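Local coordinates for protein endosialidase (Enterobacteria phage phi92, PDB 4HIZ) that hydrolyses polysialic acid as a phage endosialidase, cutting inside chains joined by alpha-2,8 and alpha-2,9 linkages, at residues Gly191-Ser196 / Asn252-Gly257; Ile203-His208 / Asp239-Thr244; Val212-Asn217 / Trp267-Glu272; Phe218-Ala223 / Thr259-Thr264. All blocks are in the same frame, centred on the assembly; numbering follows the deposited sequence.

Interaction 1: Gly191-Ser196 / Asn252-Gly257; sequences GITISS and NIDNTG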
loop_
_atom_site.group_PDB
_atom_site.type_symbol
_atom_site.label_atom_id
_atom_site.label_comp_id
_atom_site.label_asym_id
_atom_site.label_seq_id
_atom_site.Cartn_x
_atom_site.Cartn_y
_atom_site.Cartn_z
ATOM N N GLY A 191 24.428 -15.323 36.496
ATOM C CA GLY A 191 25.033 -14.015 36.349
ATOM C C GLY A 191 24.376 -12.826 37.019
ATOM O O GLY A 191 24.891 -11.698 36.894
ATOM N N ILE A 192 23.252 -13.036 37.705
ATOM C CA ILE A 192 22.602 -11.918 38.403
ATOM C C ILE A 192 22.725 -12.087 39.907
ATOM O O ILE A 192 22.245 -13.097 40.458
ATOM C CB ILE A 192 21.127 -11.788 38.039
ATOM C CG1 ILE A 192 20.981 -11.604 36.510
ATOM C CG2 ILE A 192 20.506 -10.608 38.809
ATOM C CD1 ILE A 192 19.494 -11.513 36.021
ATOM N N THR A 193 23.359 -11.117 40.574
ATOM C CA THR A 193 23.542 -11.211 42.031
ATOM C C THR A 193 23.108 -9.916 42.709
ATOM O O THR A 193 23.338 -8.805 42.177
ATOM C CB THR A 193 24.997 -11.494 42.412
ATOM O OG1 THR A 193 25.855 -10.571 41.750
ATOM C CG2 THR A 193 25.390 -12.922 42.034
ATOM N N ILE A 194 22.482 -10.064 43.875
ATOM C CA ILE A 194 22.093 -8.926 44.712
ATOM C C ILE A 194 22.386 -9.256 46.163
ATOM O O ILE A 194 21.971 -10.317 46.630
ATOM C CB ILE A 194 20.583 -8.656 44.604
ATOM C CG1 ILE A 194 20.161 -8.630 43.122
ATOM C CG2 ILE A 194 20.240 -7.294 45.259
ATOM C CD1 ILE A 194 18.670 -8.706 42.891
ATOM N N SER A 195 23.048 -8.352 46.884
ATOM C CA SER A 195 23.226 -8.565 48.327
ATOM C C SER A 195 22.001 -8.123 49.082
ATOM O O SER A 195 21.373 -7.133 48.712
ATOM C CB SER A 195 24.437 -7.785 48.848
ATOM O OG SER A 195 25.573 -8.295 48.208
ATOM N N SER A 196 21.650 -8.867 50.136
ATOM C CA SER A 196 20.540 -8.485 50.989
ATOM C C SER A 196 20.748 -7.049 51.470
ATOM O O SER A 196 21.855 -6.670 51.845
ATOM C CB SER A 196 20.455 -9.434 52.186
ATOM O OG SER A 196 19.242 -9.220 52.869
ATOM N N ASN A 252 19.975 -12.550 50.137
ATOM C CA ASN A 252 21.074 -12.642 49.172
ATOM C C ASN A 252 20.588 -13.432 47.970
ATOM O O ASN A 252 20.143 -14.576 48.111
ATOM C CB ASN A 252 22.262 -13.372 49.797
ATOM C CG ASN A 252 22.864 -12.591 50.940
ATOM O OD1 ASN A 252 22.925 -11.352 50.898
ATOM N ND2 ASN A 252 23.269 -13.308 52.001
ATOM N N ILE A 253 20.643 -12.805 46.796
ATOM C CA ILE A 253 20.081 -13.404 45.590
ATOM C C ILE A 253 21.208 -13.717 44.633
ATOM O O ILE A 253 22.096 -12.886 44.410
ATOM C CB ILE A 253 19.102 -12.417 44.975
ATOM C CG1 ILE A 253 17.850 -12.334 45.860
ATOM C CG2 ILE A 253 18.752 -12.825 43.534
ATOM C CD1 ILE A 253 16.984 -11.116 45.546
ATOM N N ASP A 254 21.183 -14.915 44.063
ATOM C CA ASP A 254 22.134 -15.302 43.017
ATOM C C ASP A 254 21.404 -16.274 42.125
ATOM O O ASP A 254 21.032 -17.382 42.574
ATOM C CB ASP A 254 23.355 -15.992 43.661
ATOM C CG ASP A 254 24.433 -16.399 42.632
ATOM O OD1 ASP A 254 24.123 -16.591 41.429
ATOM O OD2 ASP A 254 25.608 -16.548 43.029
ATOM N N ASN A 255 21.172 -15.891 40.867
ATOM C CA ASN A 255 20.342 -16.743 40.021
ATOM C C ASN A 255 21.128 -17.799 39.260
ATOM O O ASN A 255 20.686 -18.272 38.204
ATOM C CB ASN A 255 19.512 -15.910 39.039
ATOM C CG ASN A 255 20.354 -15.353 37.882
ATOM O OD1 ASN A 255 21.587 -15.273 37.981
ATOM N ND2 ASN A 255 19.683 -14.969 36.774
ATOM N N THR A 256 22.281 -18.186 39.796
ATOM C CA THR A 256 23.077 -19.241 39.181
ATOM C C THR A 256 22.171 -20.461 38.813
ATOM O O THR A 256 21.314 -20.869 39.604
ATOM C CB THR A 256 24.239 -19.638 40.145
ATOM O OG1 THR A 256 25.006 -20.693 39.570
ATOM C CG2 THR A 256 23.692 -20.105 41.453
ATOM N N GLY A 257 22.328 -20.989 37.602
ATOM C CA GLY A 257 21.525 -22.119 37.143
ATOM C C GLY A 257 20.202 -21.757 36.474
ATOM O O GLY A 257 19.570 -22.593 35.824
HETATM O O HOH W 1 25.387 -16.209 39.151
#
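N255 meets I192 with its carboxamide. Its chi1 of 75° puts CG between the backbone N and the carbonyl carbon; OD1 accepts from I192 N at 2.8 Å, the donor standing 40° above the carbonyl plane. The same residue donates in turn, N255 N reaching I192 O at 3.0 Å, while ND2 rests on CD1 of I192. Beyond this grip the strands run antiparallel: I194 and I253 form a hydrogen-bonded pair, I253 N to I194 O being 2.8 Å, and their side chains lie side by side with the two CD1 atoms touching. The other sheet face carries T193 CG2, which lies against the D254 carboxylate, 3.7 Å from CG. At the far end N252 OD1 takes up S196 N at 2.9 Å, extending the pairing by a side chain. One shell out, D254 OD1 closes an Asx turn on T256 N and receives a water that also accepts from G191 N. N255 is itself positioned from outside, since ND2 donates to S221 O and the amide packs on W260. Strand 253-254 is an edge of the antiparallel sheet, and strand 192-194 links it to strand 200-204.

Interaction 2: Ile203-His208 / Asp239-Thr244; sequences IVLKKH and DTFTVT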
loop_
_atom_site.group_PDB
_atom_site.type_symbol
_atom_site.label_atom_id
_atom_site.label_comp_id
_atom_site.label_asym_id
_atom_site.label_seq_id
_atom_site.Cartn_x
_atom_site.Cartn_y
_atom_site.Cartn_z
ATOM N N ILE A 203 24.774 -7.468 37.044
ATOM C CA ILE A 203 24.431 -8.328 35.934
ATOM C C ILE A 203 25.655 -8.645 35.101
ATOM O O ILE A 203 26.296 -7.746 34.556
ATOM C CB ILE A 203 23.456 -7.611 34.996
ATOM C CG1 ILE A 203 22.362 -6.843 35.778
ATOM C CG2 ILE A 203 22.931 -8.586 33.935
ATOM C CD1 ILE A 203 21.440 -7.697 36.609
ATOM N N VAL A 204 25.964 -9.930 34.986
ATOM C CA VAL A 204 27.015 -10.368 34.084
ATOM C C VAL A 204 26.401 -10.708 32.729
ATOM O O VAL A 204 25.470 -11.506 32.607
ATOM C CB VAL A 204 27.768 -11.583 34.641
ATOM C CG1 VAL A 204 28.790 -12.083 33.614
ATOM C CG2 VAL A 204 28.460 -11.208 35.946
ATOM N N LEU A 205 26.889 -10.040 31.703
ATOM C CA LEU A 205 26.413 -10.284 30.352
ATOM C C LEU A 205 27.586 -9.940 29.428
ATOM O O LEU A 205 27.980 -8.776 29.311
ATOM C CB LEU A 205 25.201 -9.384 30.087
ATOM C CG LEU A 205 24.402 -9.621 28.827
ATOM C CD1 LEU A 205 23.620 -10.934 28.964
ATOM C CD2 LEU A 205 23.437 -8.454 28.608
ATOM N N LYS A 206 28.155 -10.951 28.776
ATOM C CA LYS A 206 29.417 -10.750 28.061
ATOM C C LYS A 206 29.300 -9.753 26.912
ATOM O O LYS A 206 28.366 -9.800 26.136
ATOM C CB LYS A 206 30.000 -12.083 27.584
ATOM C CG LYS A 206 30.502 -12.967 28.746
ATOM C CD LYS A 206 31.465 -14.053 28.263
ATOM C CE LYS A 206 31.802 -15.060 29.359
ATOM N NZ LYS A 206 32.707 -14.515 30.417
ATOM N N LYS A 207 30.250 -8.825 26.864
ATOM C CA LYS A 207 30.358 -7.834 25.793
ATOM C C LYS A 207 29.031 -7.121 25.551
ATOM O O LYS A 207 28.545 -7.003 24.433
ATOM C CB LYS A 207 30.916 -8.476 24.515
ATOM C CG LYS A 207 32.252 -9.197 24.723
ATOM C CD LYS A 207 33.230 -8.372 25.591
ATOM C CE LYS A 207 34.509 -9.144 25.910
ATOM N NZ LYS A 207 34.313 -10.241 26.916
ATOM N N HIS A 208 28.445 -6.619 26.629
ATOM C CA HIS A 208 27.089 -6.061 26.546
ATOM C C HIS A 208 26.998 -4.755 25.733
ATOM O O HIS A 208 25.942 -4.441 25.154
ATOM C CB HIS A 208 26.506 -5.892 27.961
ATOM C CG HIS A 208 27.374 -5.088 28.876
ATOM N ND1 HIS A 208 27.447 -3.709 28.807
ATOM C CD2 HIS A 208 28.215 -5.464 29.879
ATOM C CE1 HIS A 208 28.295 -3.273 29.730
ATOM N NE2 HIS A 208 28.775 -4.317 30.385
ATOM N N ASP A 239 32.035 -6.957 30.701
ATOM C CA ASP A 239 31.058 -8.036 30.825
ATOM C C ASP A 239 30.068 -7.864 31.964
ATOM O O ASP A 239 29.306 -8.800 32.251
ATOM C CB ASP A 239 31.741 -9.403 31.016
ATOM C CG ASP A 239 32.703 -9.748 29.905
ATOM O OD1 ASP A 239 32.420 -9.458 28.732
ATOM O OD2 ASP A 239 33.765 -10.320 30.219
ATOM N N THR A 240 30.057 -6.709 32.607
ATOM C CA THR A 240 29.282 -6.542 33.838
ATOM C C THR A 240 28.705 -5.135 33.961
ATOM O O THR A 240 29.415 -4.124 33.747
ATOM C CB THR A 240 30.216 -6.736 35.063
ATOM O OG1 THR A 240 31.089 -7.846 34.823
ATOM C CG2 THR A 240 29.402 -6.977 36.327
ATOM N N PHE A 241 27.436 -5.052 34.343
ATOM C CA PHE A 241 26.836 -3.752 34.617
ATOM C C PHE A 241 25.900 -3.868 35.793
ATOM O O PHE A 241 25.696 -4.960 36.312
ATOM C CB PHE A 241 26.106 -3.180 33.371
ATOM C CG PHE A 241 24.913 -4.002 32.902
ATOM C CD1 PHE A 241 25.102 -5.119 32.091
ATOM C CD2 PHE A 241 23.612 -3.647 33.271
ATOM C CE1 PHE A 241 24.010 -5.885 31.638
ATOM C CE2 PHE A 241 22.494 -4.404 32.821
ATOM C CZ PHE A 241 22.691 -5.524 32.019
ATOM N N THR A 242 25.312 -2.757 36.211
ATOM C CA THR A 242 24.314 -2.847 37.278
ATOM C C THR A 242 23.016 -2.145 36.885
ATOM O O THR A 242 22.983 -1.294 35.982
ATOM C CB THR A 242 24.798 -2.196 38.599
ATOM O OG1 THR A 242 24.905 -0.770 38.418
ATOM C CG2 THR A 242 26.149 -2.829 39.087
ATOM N N VAL A 243 21.966 -2.489 37.616
ATOM C CA VAL A 243 20.676 -1.808 37.536
ATOM C C VAL A 243 20.240 -1.521 38.976
ATOM O O VAL A 243 20.672 -2.215 39.931
ATOM C CB VAL A 243 19.595 -2.642 36.760
ATOM C CG1 VAL A 243 20.048 -2.872 35.314
ATOM C CG2 VAL A 243 19.295 -3.999 37.440
ATOM N N THR A 244 19.407 -0.509 39.143
ATOM C CA THR A 244 18.904 -0.169 40.467
ATOM C C THR A 244 17.487 -0.689 40.712
ATOM O O THR A 244 16.595 -0.461 39.902
ATOM C CB THR A 244 18.903 1.347 40.647
ATOM O OG1 THR A 244 20.229 1.834 40.448
ATOM C CG2 THR A 244 18.457 1.738 42.062
HETATM O O HOH W 2 34.505 -12.528 28.587
HETATM O O HOH W 3 33.292 -12.194 32.396
#
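I203 covers one face of the F241 ring, and this is the tight half of the contact. I203 CB lies 3.8 Å from the ring centroid, 16° off the normal, a CH-pi arrangement, and I203 CG2 is 3.6 Å from F241 CZ. L205 CB comes up at the ring edge. F241 in turn directs its own edge at the face of H208, an edge-to-face pair with planes at 64°. Two backbone bonds join I203 and F241, and L205 N continues the pairing to D239 O.

The opposite end is polar and looser. D239 OD1 takes K207 N at 2.9 Å on its anti lone pair and, in the K207 conformer described here, K207 NZ at 2.7 Å on its syn lone pair, a salt bridge. K206 NZ stays 4.3 Å from D239 OD2, with two waters between them, one held only weakly by K206 NZ; both lysines were deposited in two conformers, so these outer links are probably variable. H208 binds T240 O only weakly through NE2, which also bonds N237 O, and ND1 accepts from L210 N. That pattern is consistent with a histidine protonated at NE2, while the two-donor grip on OD1 would favour an ionised D239.

Interaction 3: Val212-Asn217 / Trp267-Glu272; sequences VGDAVN and WDSPWE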
loop_
_atom_site.group_PDB
_atom_site.type_symbol
_atom_site.label_atom_id
_atom_site.label_comp_id
_atom_site.label_asym_id
_atom_site.label_seq_id
_atom_site.Cartn_x
_atom_site.Cartn_y
_atom_site.Cartn_z
ATOM N N VAL A 212 25.775 3.778 30.847
ATOM C CA VAL A 212 24.831 4.298 31.821
ATOM C C VAL A 212 23.678 5.044 31.133
ATOM O O VAL A 212 23.901 5.886 30.228
ATOM C CB VAL A 212 25.545 5.253 32.789
ATOM C CG1 VAL A 212 24.534 5.924 33.708
ATOM C CG2 VAL A 212 26.587 4.482 33.601
ATOM N N GLY A 213 22.455 4.735 31.561
ATOM C CA GLY A 213 21.273 5.362 31.003
ATOM C C GLY A 213 20.644 4.539 29.898
ATOM O O GLY A 213 19.488 4.812 29.509
ATOM N N ASP A 214 21.366 3.543 29.380
ATOM C CA ASP A 214 20.770 2.702 28.302
ATOM C C ASP A 214 19.586 1.907 28.842
ATOM O O ASP A 214 19.544 1.534 30.017
ATOM C CB ASP A 214 21.821 1.797 27.645
ATOM C CG ASP A 214 22.716 2.558 26.689
ATOM O OD1 ASP A 214 22.364 3.711 26.330
ATOM O OD2 ASP A 214 23.762 2.003 26.268
ATOM N N ALA A 215 18.616 1.670 27.967
ATOM C CA ALA A 215 17.340 1.052 28.327
ATOM C C ALA A 215 17.373 -0.427 28.011
ATOM O O ALA A 215 17.782 -0.813 26.902
ATOM C CB ALA A 215 16.233 1.721 27.504
ATOM N N VAL A 216 16.936 -1.256 28.965
ATOM C CA VAL A 216 17.012 -2.718 28.811
ATOM C C VAL A 216 15.737 -3.367 29.316
ATOM O O VAL A 216 14.871 -2.684 29.861
ATOM C CB VAL A 216 18.246 -3.305 29.551
ATOM C CG1 VAL A 216 19.535 -2.648 29.037
ATOM C CG2 VAL A 216 18.096 -3.117 31.065
ATOM N N ASN A 217 15.604 -4.679 29.116
ATOM C CA ASN A 217 14.409 -5.371 29.575
ATOM C C ASN A 217 14.790 -6.778 29.994
ATOM O O ASN A 217 15.600 -7.435 29.323
ATOM C CB ASN A 217 13.390 -5.418 28.421
ATOM C CG ASN A 217 12.168 -6.238 28.751
ATOM O OD1 ASN A 217 12.106 -7.416 28.422
ATOM N ND2 ASN A 217 11.160 -5.604 29.355
ATOM N N TRP A 267 15.275 1.840 20.903
ATOM C CA TRP A 267 14.478 3.029 20.663
ATOM C C TRP A 267 14.162 3.835 21.899
ATOM O O TRP A 267 13.715 4.979 21.772
ATOM C CB TRP A 267 13.159 2.653 19.924
ATOM C CG TRP A 267 13.404 2.082 18.526
ATOM C CD1 TRP A 267 13.540 2.797 17.364
ATOM C CD2 TRP A 267 13.597 0.699 18.170
ATOM N NE1 TRP A 267 13.783 1.939 16.306
ATOM C CE2 TRP A 267 13.809 0.650 16.772
ATOM C CE3 TRP A 267 13.608 -0.496 18.897
ATOM C CZ2 TRP A 267 14.012 -0.544 16.081
ATOM C CZ3 TRP A 267 13.794 -1.707 18.202
ATOM C CH2 TRP A 267 13.998 -1.717 16.805
ATOM N N ASP A 268 14.382 3.244 23.082
ATOM C CA ASP A 268 14.226 3.961 24.349
ATOM C C ASP A 268 15.553 4.431 24.940
ATOM O O ASP A 268 15.577 5.056 26.001
ATOM C CB ASP A 268 13.508 3.065 25.382
ATOM C CG ASP A 268 12.082 2.742 24.979
ATOM O OD1 ASP A 268 11.452 3.529 24.234
ATOM O OD2 ASP A 268 11.587 1.697 25.425
ATOM N N SER A 269 16.660 4.115 24.290
ATOM C CA SER A 269 17.967 4.501 24.859
ATOM C C SER A 269 18.393 5.859 24.312
ATOM O O SER A 269 18.369 6.065 23.132
ATOM C CB SER A 269 19.032 3.454 24.489
ATOM O OG SER A 269 18.741 2.180 25.060
ATOM N N PRO A 270 18.788 6.793 25.176
ATOM C CA PRO A 270 19.281 8.064 24.621
ATOM C C PRO A 270 20.487 7.856 23.724
ATOM O O PRO A 270 21.310 6.973 23.992
ATOM C CB PRO A 270 19.681 8.875 25.861
ATOM C CG PRO A 270 19.658 7.931 26.999
ATOM C CD PRO A 270 18.715 6.802 26.647
ATOM N N TRP A 271 20.607 8.665 22.677
ATOM C CA TRP A 271 21.821 8.631 21.879
ATOM C C TRP A 271 22.961 9.229 22.716
ATOM O O TRP A 271 22.783 10.248 23.355
ATOM C CB TRP A 271 21.642 9.480 20.635
ATOM C CG TRP A 271 20.706 8.936 19.582
ATOM C CD1 TRP A 271 19.420 9.331 19.349
ATOM C CD2 TRP A 271 21.026 7.976 18.566
ATOM N NE1 TRP A 271 18.900 8.648 18.248
ATOM C CE2 TRP A 271 19.884 7.841 17.736
ATOM C CE3 TRP A 271 22.184 7.245 18.252
ATOM C CZ2 TRP A 271 19.853 6.973 16.645
ATOM C CZ3 TRP A 271 22.164 6.401 17.159
ATOM C CH2 TRP A 271 21.000 6.275 16.358
ATOM N N GLU A 272 24.102 8.577 22.695
ATOM C CA GLU A 272 25.333 9.257 23.152
ATOM C C GLU A 272 25.786 10.100 21.987
ATOM O O GLU A 272 25.927 9.583 20.891
ATOM C CB GLU A 272 26.391 8.219 23.462
ATOM C CG GLU A 272 27.726 8.895 23.815
ATOM C CD GLU A 272 28.886 7.915 23.747
ATOM O OE1 GLU A 272 29.120 7.289 22.664
ATOM O OE2 GLU A 272 29.525 7.742 24.794
HETATM O O HOH W 4 23.464 5.182 24.404
#
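A215 and S269 have the most surface buried, 53 and 45 Å² of 208 Å² in all, followed by P270 with 35 Å². S269 turns its CB toward the strand, and with OG anti to the carbonyl carbon (chi1 -64°) the hydroxyl accepts from A215 N at 3.0 Å along a nearly straight bond (168° at the hydrogen). The same OG donates to the backbone carbonyl of R265, so it relays between the strand and the loop. A215 CB lies beside this bond, 3.5 Å from S269 OG and 3.7 Å from D268 CB. P270 touches the G213 backbone through CD, 3.6 Å from G213 O.

Next to them a water bridges D214 OD1 and P270 O, donating to both, with 2.7 Å to D214 OD1. D214 is held from its other oxygen, OD2 pairing with R157 and accepting from K211 N, and D268 OD2 forms a salt bridge with R265. The contact thus ties the start of strand 215-219 to the loop that leads from strand 261-264 into strand 272-275, and the neighbouring N217 and W267 reach the second subunit.

No apolar cluster forms here. The S269 OG bond and the bridging water do the joining and give the contact its specificity, with modest apolar touching of A215 CB on D268 CB; the arginine salt bridges hold the carboxylates from outside.

Interaction 4: Phe218-Ala223 / Thr259-Thr264; sequences FSNSGA and TWHFGT. With SIA (N-acetyl-alpha-neuraminic acid), chain D.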
loop_
_atom_site.group_PDB
_atom_site.type_symbol
_atom_site.label_atom_id
_atom_site.label_comp_id
_atom_site.label_asym_id
_atom_site.label_seq_id
_atom_site.Cartn_x
_atom_site.Cartn_y
_atom_site.Cartn_z
ATOM N N PHE A 218 14.216 -7.230 31.109
ATOM C CA PHE A 218 14.472 -8.557 31.644
ATOM C C PHE A 218 13.218 -9.399 31.728
ATOM O O PHE A 218 12.133 -8.876 32.009
ATOM C CB PHE A 218 14.958 -8.406 33.097
ATOM C CG PHE A 218 16.294 -7.756 33.227
ATOM C CD1 PHE A 218 17.451 -8.535 33.251
ATOM C CD2 PHE A 218 16.401 -6.381 33.415
ATOM C CE1 PHE A 218 18.726 -7.955 33.397
ATOM C CE2 PHE A 218 17.678 -5.765 33.579
ATOM C CZ PHE A 218 18.848 -6.555 33.566
ATOM N N SER A 219 13.358 -10.709 31.533
ATOM C CA SER A 219 12.223 -11.608 31.776
ATOM C C SER A 219 12.730 -12.910 32.380
ATOM O O SER A 219 13.822 -13.398 32.004
ATOM C CB SER A 219 11.460 -11.899 30.463
ATOM O OG SER A 219 10.250 -12.570 30.760
ATOM N N ASN A 220 11.970 -13.451 33.330
ATOM C CA ASN A 220 12.313 -14.743 33.931
ATOM C C ASN A 220 13.698 -14.772 34.599
ATOM O O ASN A 220 14.362 -15.813 34.611
ATOM C CB ASN A 220 12.184 -15.870 32.903
ATOM C CG ASN A 220 10.814 -15.850 32.183
ATOM O OD1 ASN A 220 10.636 -15.170 31.156
ATOM N ND2 ASN A 220 9.838 -16.596 32.735
ATOM N N SER A 221 14.119 -13.645 35.183
ATOM C CA SER A 221 15.461 -13.578 35.737
ATOM C C SER A 221 15.726 -14.517 36.912
ATOM O O SER A 221 16.868 -14.843 37.166
ATOM C CB SER A 221 15.774 -12.141 36.196
ATOM O OG SER A 221 15.002 -11.834 37.365
ATOM N N GLY A 222 14.691 -14.912 37.647
ATOM C CA GLY A 222 14.890 -15.642 38.898
ATOM C C GLY A 222 15.497 -14.764 39.984
ATOM O O GLY A 222 15.963 -15.286 41.005
ATOM N N ALA A 223 15.516 -13.449 39.787
ATOM C CA ALA A 223 16.075 -12.523 40.780
ATOM C C ALA A 223 15.052 -11.434 41.076
ATOM O O ALA A 223 14.782 -10.570 40.226
ATOM C CB ALA A 223 17.372 -11.899 40.261
ATOM N N THR A 259 18.050 -19.993 33.613
ATOM C CA THR A 259 18.146 -19.462 32.259
ATOM C C THR A 259 17.090 -18.372 32.104
ATOM O O THR A 259 15.945 -18.567 32.474
ATOM C CB THR A 259 17.994 -20.592 31.206
ATOM O OG1 THR A 259 19.006 -21.582 31.446
ATOM C CG2 THR A 259 18.205 -20.041 29.806
ATOM N N TRP A 260 17.503 -17.195 31.634
ATOM C CA TRP A 260 16.600 -16.041 31.606
ATOM C C TRP A 260 16.693 -15.312 30.261
ATOM O O TRP A 260 17.348 -15.797 29.341
ATOM C CB TRP A 260 16.922 -15.103 32.802
ATOM C CG TRP A 260 18.397 -14.721 32.976
ATOM C CD1 TRP A 260 19.395 -15.503 33.526
ATOM C CD2 TRP A 260 19.011 -13.450 32.669
ATOM N NE1 TRP A 260 20.588 -14.802 33.564
ATOM C CE2 TRP A 260 20.383 -13.549 33.033
ATOM C CE3 TRP A 260 18.539 -12.247 32.105
ATOM C CZ2 TRP A 260 21.271 -12.504 32.870
ATOM C CZ3 TRP A 260 19.430 -11.203 31.928
ATOM C CH2 TRP A 260 20.791 -11.339 32.302
ATOM N N HIS A 261 16.033 -14.165 30.169
ATOM C CA HIS A 261 15.920 -13.466 28.887
ATOM C C HIS A 261 16.282 -12.009 29.061
ATOM O O HIS A 261 15.844 -11.365 30.021
ATOM C CB HIS A 261 14.468 -13.522 28.381
ATOM C CG HIS A 261 13.963 -14.910 28.169
ATOM N ND1 HIS A 261 14.369 -15.693 27.107
ATOM C CD2 HIS A 261 13.125 -15.676 28.911
ATOM C CE1 HIS A 261 13.784 -16.880 27.195
ATOM N NE2 HIS A 261 13.016 -16.893 28.276
ATOM N N PHE A 262 17.053 -11.488 28.116
ATOM C CA PHE A 262 17.464 -10.090 28.135
ATOM C C PHE A 262 17.274 -9.466 26.762
ATOM O O PHE A 262 17.601 -10.089 25.749
ATOM C CB PHE A 262 18.959 -10.025 28.504
ATOM C CG PHE A 262 19.520 -8.621 28.525
ATOM C CD1 PHE A 262 19.353 -7.804 29.645
ATOM C CD2 PHE A 262 20.170 -8.109 27.414
ATOM C CE1 PHE A 262 19.862 -6.506 29.664
ATOM C CE2 PHE A 262 20.668 -6.788 27.412
ATOM C CZ PHE A 262 20.517 -6.001 28.545
ATOM N N GLY A 263 16.780 -8.223 26.736
ATOM C CA GLY A 263 16.753 -7.478 25.479
ATOM C C GLY A 263 17.164 -6.036 25.730
ATOM O O GLY A 263 16.833 -5.453 26.777
ATOM N N THR A 264 17.895 -5.452 24.781
ATOM C CA THR A 264 18.053 -4.020 24.845
ATOM C C THR A 264 16.756 -3.362 24.352
ATOM O O THR A 264 15.901 -4.020 23.718
ATOM C CB THR A 264 19.189 -3.542 23.951
ATOM O OG1 THR A 264 18.914 -3.949 22.612
ATOM C CG2 THR A 264 20.524 -4.162 24.416
HETATM C C1 SIA D . 9.416 -11.100 34.418
HETATM C C2 SIA D . 8.096 -10.397 34.104
HETATM C C3 SIA D . 8.294 -9.196 33.158
HETATM C C4 SIA D . 8.543 -9.616 31.713
HETATM C C5 SIA D . 7.514 -10.655 31.246
HETATM C C6 SIA D . 7.417 -11.815 32.243
HETATM C C7 SIA D . 6.261 -12.755 31.892
HETATM C C8 SIA D . 6.185 -14.002 32.788
HETATM C C9 SIA D . 7.544 -14.541 33.196
HETATM C C10 SIA D . 7.189 -10.961 28.815
HETATM C C11 SIA D . 7.803 -11.483 27.545
HETATM N N5 SIA D . 7.931 -11.117 29.919
HETATM O O1A SIA D . 10.368 -10.376 34.767
HETATM O O1B SIA D . 9.545 -12.346 34.337
HETATM O O4 SIA D . 8.475 -8.452 30.856
HETATM O O6 SIA D . 7.164 -11.346 33.571
HETATM O O7 SIA D . 5.055 -12.004 32.097
HETATM O O8 SIA D . 5.470 -13.657 33.973
HETATM O O9 SIA D . 7.816 -14.279 34.590
HETATM O O10 SIA D . 6.073 -10.435 28.840
#
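W260 and F262 approach F218 from different torsions: W260 has CG between its backbone N and carbonyl carbon (chi1 50°), F262 has CG anti to the backbone N (chi1 179°). F262 and F218 form an edge-to-face pair, the edge of F262 toward the face of F218 and the planes at 71°, with F262 CD1 above the ring and 3.8 Å from F218 CE1. W260 lies at the edge of F218 instead, its six-membered ring nearly parallel but slid aside, and W260 CZ3 is 3.6 Å from F218 CD1. W260 NE1 is held by G190 O.

The opposite sheet face holds the sugar. S219 and H261 form the hydrogen-bonded pair of the strands, S219 N to H261 O at 3.0 Å. S219 OG donates to N220 OD1 at 2.7 Å, from above the amide plane, and accepts from N5 of the sialic acid at 2.9 Å. The next backbone nitrogen, N220 N, donates to the carboxylate oxygen O1B at 2.8 Å. N220 OD1 also lies at the edge of the H261 imidazole, 3.4 Å from CD2, and H261 ND1 bonds Y185 OH. S227 OG binds the same sugar, and I499 of the second subunit packs on S219 and H261.

An aromatic cluster behind a sialic-acid site on the end of strand 215-219 and the turn after it, backed by strand 261-264 of the antiparallel sheet, is consistent with the polysialic-acid-binding beta-barrel inserted in the propeller of phage endosialidases.

Overall arrangement
All four contacts reach one antiparallel sheet; interactions 1, 2 and 4 are strand pairings within it, with centres 12 to 13 Å apart, while interaction 3 ties strand 215-219 to a loop. I203 CG2 lies 3.9 Å from W260 CH2, and F241 CZ 3.8 Å from F262 CE1. Interactions 1 and 2 share the G191 O to V204 N link at 2.8 Å, and N255 ND2 to S221 O at 2.8 Å, a probable hydrogen bond, joins interactions 1 and 4. Interaction 3 lies apart, its centre about 17 Å from that of interaction 4. Only interaction 4 binds the sialic acid directly; the I192 side chain is about 9 Å from a bound sialic acid. Interactions 3 and 4 both touch the second subunit.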